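Local structure of U4/U6 snRNA-associated-splicing factor PRP24 (4N0T) at residues N91-Y96 with L149-Y154. The protein binds U6 snRNA, anneals it with U4 snRNA and acts as a recycling factor of the spliceosome. Sequence-based numbering, arbitrary orientation.
With nucleotides of chain B.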
loop_
_atom_site.group_PDB
_atom_site.type_symbol
_atom_site.label_atom_id
_atom_site.label_comp_id
_atom_site.label_asym_id
_atom_site.label_seq_id
_atom_site.Cartn_x
_atom_site.Cartn_y
_atom_site.Cartn_z
ATOM N N ASN A 91 -4.950 5.477 6.062
ATOM C CA ASN A 91 -5.099 6.892 5.727
ATOM C C ASN A 91 -4.171 7.814 6.527
ATOM O O ASN A 91 -4.528 8.966 6.823
ATOM C CB ASN A 91 -6.545 7.364 5.860
ATOM C CG ASN A 91 -6.832 8.579 4.981
ATOM O OD1 ASN A 91 -6.329 8.680 3.859
ATOM N ND2 ASN A 91 -7.619 9.524 5.506
ATOM N N PHE A 92 -2.995 7.307 6.894
ATOM C CA PHE A 92 -1.899 8.202 7.255
ATOM C C PHE A 92 -1.397 8.856 5.969
ATOM O O PHE A 92 -1.709 8.386 4.870
ATOM C CB PHE A 92 -0.782 7.460 8.020
ATOM C CG PHE A 92 -0.454 6.081 7.481
ATOM C CD1 PHE A 92 0.441 5.922 6.433
ATOM C CD2 PHE A 92 -1.005 4.942 8.076
ATOM C CE1 PHE A 92 0.783 4.638 5.968
ATOM C CE2 PHE A 92 -0.681 3.658 7.614
ATOM C CZ PHE A 92 0.207 3.509 6.562
ATOM N N PRO A 93 -0.636 9.962 6.080
ATOM C CA PRO A 93 -0.162 10.618 4.853
ATOM C C PRO A 93 0.682 9.689 3.969
ATOM O O PRO A 93 1.349 8.792 4.487
ATOM C CB PRO A 93 0.695 11.775 5.392
ATOM C CG PRO A 93 0.069 12.105 6.694
ATOM C CD PRO A 93 -0.324 10.758 7.283
ATOM N N PRO A 94 0.645 9.897 2.642
ATOM C CA PRO A 94 1.299 9.044 1.641
ATOM C C PRO A 94 2.802 8.857 1.828
ATOM O O PRO A 94 3.371 7.870 1.339
ATOM C CB PRO A 94 1.044 9.801 0.328
ATOM C CG PRO A 94 -0.214 10.529 0.559
ATOM C CD PRO A 94 -0.240 10.897 2.015
ATOM N N SER A 95 3.432 9.803 2.510
ATOM C CA SER A 95 4.874 9.775 2.709
ATOM C C SER A 95 5.246 9.371 4.139
ATOM O O SER A 95 6.427 9.403 4.511
ATOM C CB SER A 95 5.464 11.143 2.384
ATOM O OG SER A 95 4.889 12.132 3.218
ATOM N N TYR A 96 4.247 9.003 4.940
ATOM C CA TYR A 96 4.526 8.474 6.279
ATOM C C TYR A 96 5.337 7.195 6.169
ATOM O O TYR A 96 5.099 6.360 5.288
ATOM C CB TYR A 96 3.234 8.204 7.048
ATOM C CG TYR A 96 3.053 9.040 8.297
ATOM C CD1 TYR A 96 3.346 10.403 8.297
ATOM C CD2 TYR A 96 2.572 8.468 9.475
ATOM C CE1 TYR A 96 3.174 11.166 9.439
ATOM C CE2 TYR A 96 2.391 9.231 10.619
ATOM C CZ TYR A 96 2.696 10.576 10.590
ATOM O OH TYR A 96 2.524 11.345 11.718
ATOM N N LEU A 149 -7.540 11.310 14.178
ATOM C CA LEU A 149 -6.489 12.323 14.236
ATOM C C LEU A 149 -6.178 12.879 12.847
ATOM O O LEU A 149 -6.007 12.125 11.888
ATOM C CB LEU A 149 -5.221 11.738 14.865
ATOM C CG LEU A 149 -4.034 12.658 15.103
ATOM C CD1 LEU A 149 -4.387 13.691 16.167
ATOM C CD2 LEU A 149 -2.810 11.859 15.521
ATOM N N LYS A 150 -6.113 14.202 12.736
ATOM C CA LYS A 150 -5.788 14.822 11.456
ATOM C C LYS A 150 -4.287 15.075 11.319
ATOM O O LYS A 150 -3.668 15.737 12.157
ATOM C CB LYS A 150 -6.599 16.106 11.254
ATOM C CG LYS A 150 -8.086 15.853 11.038
ATOM C CD LYS A 150 -8.861 17.162 10.979
ATOM C CE LYS A 150 -10.154 17.018 10.189
ATOM N NZ LYS A 150 -11.051 15.977 10.764
ATOM N N ILE A 151 -3.701 14.514 10.268
ATOM C CA ILE A 151 -2.279 14.654 10.002
ATOM C C ILE A 151 -2.096 15.085 8.550
ATOM O O ILE A 151 -2.468 14.350 7.632
ATOM C CB ILE A 151 -1.529 13.315 10.229
ATOM C CG1 ILE A 151 -1.927 12.689 11.571
ATOM C CG2 ILE A 151 -0.019 13.509 10.106
ATOM C CD1 ILE A 151 -1.224 11.373 11.874
ATOM N N GLU A 152 -1.541 16.278 8.340
ATOM C CA GLU A 152 -1.335 16.810 6.990
ATOM C C GLU A 152 -2.599 16.797 6.131
ATOM O O GLU A 152 -2.523 16.615 4.916
ATOM C CB GLU A 152 -0.225 16.043 6.264
ATOM C CG GLU A 152 1.113 16.004 6.984
ATOM C CD GLU A 152 2.140 15.177 6.226
ATOM O OE1 GLU A 152 1.942 14.961 5.011
ATOM O OE2 GLU A 152 3.137 14.739 6.843
ATOM N N GLY A 153 -3.754 16.978 6.761
ATOM C CA GLY A 153 -5.012 17.008 6.036
ATOM C C GLY A 153 -5.687 15.649 5.924
ATOM O O GLY A 153 -6.817 15.553 5.439
ATOM N N TYR A 154 -5.000 14.597 6.369
ATOM C CA TYR A 154 -5.561 13.242 6.317
ATOM C C TYR A 154 -6.164 12.837 7.661
ATOM O O TYR A 154 -5.505 12.926 8.702
ATOM C CB TYR A 154 -4.481 12.231 5.890
ATOM C CG TYR A 154 -3.943 12.447 4.491
ATOM C CD1 TYR A 154 -2.892 13.332 4.249
ATOM C CD2 TYR A 154 -4.485 11.761 3.406
ATOM C CE1 TYR A 154 -2.406 13.530 2.959
ATOM C CE2 TYR A 154 -4.004 11.951 2.122
ATOM C CZ TYR A 154 -2.971 12.840 1.905
ATOM O OH TYR A 154 -2.488 13.028 0.631
ATOM P P U B 17 -10.072 11.070 -5.276
ATOM O OP1 U B 17 -9.040 11.959 -4.674
ATOM O OP2 U B 17 -10.701 11.434 -6.564
ATOM O "O5'" U B 17 -9.374 9.646 -5.477
ATOM C "C5'" U B 17 -9.123 8.753 -4.394
ATOM C "C4'" U B 17 -7.696 8.837 -3.907
ATOM O "O4'" U B 17 -7.562 9.990 -3.033
ATOM C "C3'" U B 17 -7.228 7.661 -3.051
ATOM O "O3'" U B 17 -6.777 6.552 -3.807
ATOM C "C2'" U B 17 -6.141 8.285 -2.183
ATOM O "O2'" U B 17 -4.916 8.418 -2.890
ATOM C "C1'" U B 17 -6.722 9.672 -1.928
ATOM N N1 U B 17 -7.549 9.653 -0.696
ATOM C C2 U B 17 -6.872 9.547 0.521
ATOM O O2 U B 17 -5.657 9.494 0.591
ATOM N N3 U B 17 -7.659 9.508 1.641
ATOM C C4 U B 17 -9.039 9.559 1.662
ATOM O O4 U B 17 -9.631 9.499 2.737
ATOM C C5 U B 17 -9.671 9.673 0.379
ATOM C C6 U B 17 -8.923 9.712 -0.734
ATOM P P A B 18 -7.226 5.066 -3.389
ATOM O OP1 A B 18 -6.426 4.150 -4.255
ATOM O OP2 A B 18 -8.697 4.957 -3.348
ATOM O "O5'" A B 18 -6.765 4.927 -1.861
ATOM C "C5'" A B 18 -5.394 4.934 -1.495
ATOM C "C4'" A B 18 -5.226 5.048 0.007
ATOM O "O4'" A B 18 -5.904 6.236 0.500
ATOM C "C3'" A B 18 -5.816 3.917 0.837
ATOM O "O3'" A B 18 -4.968 2.788 0.890
ATOM C "C2'" A B 18 -6.038 4.585 2.190
ATOM O "O2'" A B 18 -4.808 4.754 2.876
ATOM C "C1'" A B 18 -6.506 5.966 1.746
ATOM N N9 A B 18 -7.968 6.040 1.576
ATOM C C8 A B 18 -8.674 6.238 0.409
ATOM N N7 A B 18 -9.968 6.284 0.590
ATOM C C5 A B 18 -10.129 6.129 1.958
ATOM C C6 A B 18 -11.270 6.094 2.766
ATOM N N6 A B 18 -12.516 6.242 2.292
ATOM N N1 A B 18 -11.102 5.911 4.091
ATOM C C2 A B 18 -9.858 5.778 4.571
ATOM N N3 A B 18 -8.710 5.799 3.898
ATOM C C4 A B 18 -8.910 5.971 2.578
HETATM O O HOH W 1 -3.692 10.708 8.934
#
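Asn91 and Tyr154 meet beside a base of the bound RNA: Asn91 OD1 lies at the edge of the Tyr154 ring, 3.6 Å from its CD2, and accepts a hydrogen bond from N3 of U17 of chain B (2.7 Å, N-H...O angle 158°). The uracil O2 reaches the ring edge in its plane, near CE2. Chi1 of -155° places Asn91 CG anti to the backbone N and beside this uracil's N3. Asn91 ND2 hydrogen-bonds Thr155 O, which should help fix the amide flip that presents OD1 to the imino N-H. Asn91 N donates to the ribose O2' of A18 of chain B (3.3 Å).

The prolines pack on the same tyrosine. Pro93 CA makes a CH-pi contact over one face of the Tyr154 ring, 4.2 Å from its centroid. Pro94 crosses Tyr154 at about a right angle, with CD 3.4 Å from CZ. Pro93 CG meets Ile151 CG2 at 3.7 Å, and Glu152, extended beyond CG, brings OE1 to 3.4 Å from Pro93 CB. One water donates to both Asn91 O and Tyr154 O.

The contact joins the loop after strand 86-90, where Asn91 reads the uracil N3-H, to the type I' turn linking edge strand 150-151 to 154-160, which neighbours 86-90 in the antiparallel RRM 2 sheet. Tyr96 and Ile151 cross at about a right angle, OH against CG2, and both touch Leu104 of helix 98-107.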